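Local coordinates for protein fusion DH (Streptomyces sp. MJ635-86F5, PDB 6K97) that probably dehydrates beta-hydroxyacyl chains held on a carrier protein, as an engineered fusion of a split polyketide synthase dehydratase from cremimycin biosynthesis, at residues H59-D64 with V250-L255. Numbering follows the deposited sequence.
Sequences HPWLAD and VHPALL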
loop_
_atom_site.group_PDB
_atom_site.type_symbol
_atom_site.label_atom_id
_atom_site.label_comp_id
_atom_site.label_asym_id
_atom_site.label_seq_id
_atom_site.Cartn_x
_atom_site.Cartn_y
_atom_site.Cartn_z
ATOM N N HIS A 59 -8.099 -14.592 -15.421
ATOM C CA HIS A 59 -8.957 -13.640 -16.138
ATOM C C HIS A 59 -8.972 -13.957 -17.623
ATOM O O HIS A 59 -8.568 -13.136 -18.438
ATOM C CB HIS A 59 -8.494 -12.182 -15.935
ATOM C CG HIS A 59 -8.826 -11.604 -14.595
ATOM N ND1 HIS A 59 -7.861 -11.315 -13.651
ATOM C CD2 HIS A 59 -10.009 -11.231 -14.047
ATOM C CE1 HIS A 59 -8.436 -10.800 -12.574
ATOM N NE2 HIS A 59 -9.740 -10.735 -12.793
ATOM N N PRO A 60 -9.480 -15.136 -17.990
ATOM C CA PRO A 60 -9.340 -15.535 -19.400
ATOM C C PRO A 60 -10.062 -14.625 -20.398
ATOM O O PRO A 60 -9.685 -14.575 -21.559
ATOM C CB PRO A 60 -9.924 -16.965 -19.437
ATOM C CG PRO A 60 -10.133 -17.369 -18.014
ATOM C CD PRO A 60 -10.230 -16.128 -17.197
ATOM N N TRP A 61 -11.068 -13.896 -19.957
ATOM C CA TRP A 61 -11.688 -12.898 -20.842
ATOM C C TRP A 61 -10.693 -11.895 -21.448
ATOM O O TRP A 61 -10.867 -11.475 -22.609
ATOM C CB TRP A 61 -12.794 -12.136 -20.141
ATOM C CG TRP A 61 -12.367 -11.352 -18.982
ATOM C CD1 TRP A 61 -12.034 -11.832 -17.749
ATOM C CD2 TRP A 61 -12.282 -9.934 -18.892
ATOM N NE1 TRP A 61 -11.756 -10.788 -16.891
ATOM C CE2 TRP A 61 -11.881 -9.615 -17.570
ATOM C CE3 TRP A 61 -12.506 -8.904 -19.793
ATOM C CZ2 TRP A 61 -11.660 -8.333 -17.143
ATOM C CZ3 TRP A 61 -12.315 -7.599 -19.358
ATOM C CH2 TRP A 61 -11.886 -7.324 -18.048
ATOM N N LEU A 62 -9.645 -11.548 -20.696
ATOM C CA LEU A 62 -8.657 -10.613 -21.211
ATOM C C LEU A 62 -7.901 -11.178 -22.430
ATOM O O LEU A 62 -7.341 -10.424 -23.219
ATOM C CB LEU A 62 -7.692 -10.150 -20.102
ATOM C CG LEU A 62 -8.414 -9.330 -19.055
ATOM C CD1 LEU A 62 -7.513 -8.947 -17.887
ATOM C CD2 LEU A 62 -8.991 -8.089 -19.677
ATOM N N ALA A 63 -7.883 -12.490 -22.586
ATOM C CA ALA A 63 -7.263 -13.094 -23.778
ATOM C C ALA A 63 -7.980 -12.646 -25.029
ATOM O O ALA A 63 -7.383 -12.609 -26.065
ATOM C CB ALA A 63 -7.246 -14.626 -23.700
ATOM N N ASP A 64 -9.245 -12.250 -24.937
ATOM C CA ASP A 64 -9.956 -11.799 -26.150
ATOM C C ASP A 64 -9.579 -10.368 -26.606
ATOM O O ASP A 64 -10.170 -9.868 -27.591
ATOM C CB ASP A 64 -11.477 -11.911 -25.970
ATOM C CG ASP A 64 -11.960 -13.350 -25.898
ATOM O OD1 ASP A 64 -11.174 -14.230 -26.304
ATOM O OD2 ASP A 64 -13.113 -13.596 -25.400
ATOM N N VAL A 250 -17.532 0.386 -14.994
ATOM C CA VAL A 250 -17.942 0.117 -16.368
ATOM C C VAL A 250 -17.051 -0.986 -17.002
ATOM O O VAL A 250 -15.891 -0.815 -17.173
ATOM C CB VAL A 250 -17.837 1.367 -17.252
ATOM C CG1 VAL A 250 -18.466 1.070 -18.590
ATOM C CG2 VAL A 250 -18.521 2.559 -16.624
ATOM N N HIS A 251 -17.661 -2.097 -17.352
ATOM C CA HIS A 251 -17.013 -3.270 -17.824
ATOM C C HIS A 251 -16.137 -2.785 -18.970
ATOM O O HIS A 251 -16.625 -2.191 -19.906
ATOM C CB HIS A 251 -18.064 -4.325 -18.282
ATOM C CG HIS A 251 -17.507 -5.721 -18.466
ATOM N ND1 HIS A 251 -16.501 -6.012 -19.355
ATOM C CD2 HIS A 251 -17.829 -6.904 -17.888
ATOM C CE1 HIS A 251 -16.225 -7.303 -19.319
ATOM N NE2 HIS A 251 -17.017 -7.869 -18.436
ATOM N N PRO A 252 -14.833 -3.051 -18.885
ATOM C CA PRO A 252 -13.922 -2.614 -19.910
ATOM C C PRO A 252 -14.275 -3.060 -21.339
ATOM O O PRO A 252 -14.059 -2.297 -22.256
ATOM C CB PRO A 252 -12.619 -3.239 -19.474
ATOM C CG PRO A 252 -12.707 -3.269 -17.979
ATOM C CD PRO A 252 -14.139 -3.565 -17.702
ATOM N N ALA A 253 -14.845 -4.254 -21.515
ATOM C CA ALA A 253 -15.340 -4.713 -22.846
ATOM C C ALA A 253 -16.510 -3.860 -23.386
ATOM O O ALA A 253 -16.616 -3.604 -24.592
ATOM C CB ALA A 253 -15.760 -6.176 -22.786
ATOM N N LEU A 254 -17.357 -3.387 -22.488
ATOM C CA LEU A 254 -18.527 -2.590 -22.887
ATOM C C LEU A 254 -18.049 -1.254 -23.363
ATOM O O LEU A 254 -18.367 -0.787 -24.506
ATOM C CB LEU A 254 -19.425 -2.452 -21.718
ATOM C CG LEU A 254 -20.801 -1.883 -21.783
ATOM C CD1 LEU A 254 -21.669 -2.701 -22.711
ATOM C CD2 LEU A 254 -21.361 -1.926 -20.350
ATOM N N LEU A 255 -17.184 -0.651 -22.572
ATOM C CA LEU A 255 -16.647 0.659 -22.968
ATOM C C LEU A 255 -15.775 0.554 -24.205
ATOM O O LEU A 255 -15.866 1.398 -25.079
ATOM C CB LEU A 255 -15.866 1.263 -21.835
ATOM C CG LEU A 255 -15.476 2.725 -22.096
ATOM C CD1 LEU A 255 -16.663 3.650 -22.173
ATOM C CD2 LEU A 255 -14.619 3.171 -20.928
#
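Trp61 reaches out of the loop after strand 48-55 and meets His251 and Pro252 at the start of helix 252-266. Its six-membered ring and the imidazole form a T-shaped pair, centroids 5.3 Å apart and planes at 64°, with the edge of His251 turned toward the face of Trp61. His251 CE1 leads, coming within 3.9 Å of Trp61 CZ3. Pro252 takes the outer rim instead: its CG sits near the indole plane, 4.1 Å from Trp61 CH2, and the two side chains cross at about a right angle. On the side of the indole away from His251, Leu62 CD2 packs over its rim. A chi1 of 62° tucks Trp61 CG between its own backbone N and C, and from there the indole extends toward helix 252-266. The contact joins the two fused parts of this construct, the first carrying 59-64 and the second 250-255, within a double hot dog fold. In related polyketide dehydratases the catalytic histidine directly follows the HPWLAD-type loop and the catalytic aspartate follows HPALL, so this contact probably lies close to the active site. His251 is the N-cap of helix 252-266. Its ND1 accepts from Ala253 N at 3.2 Å, the donor lying in the ring plane, although the N-H approach is bent to 144°. That bond restrains the imidazole's rotation, while NE2 makes weak bonds to Pro243 O and Ser242 OG. Helix 75-88 flanks Pro252 through Ala77 and Glu80, and Thr76 OG1 hydrogen-bonds to Pro252 O.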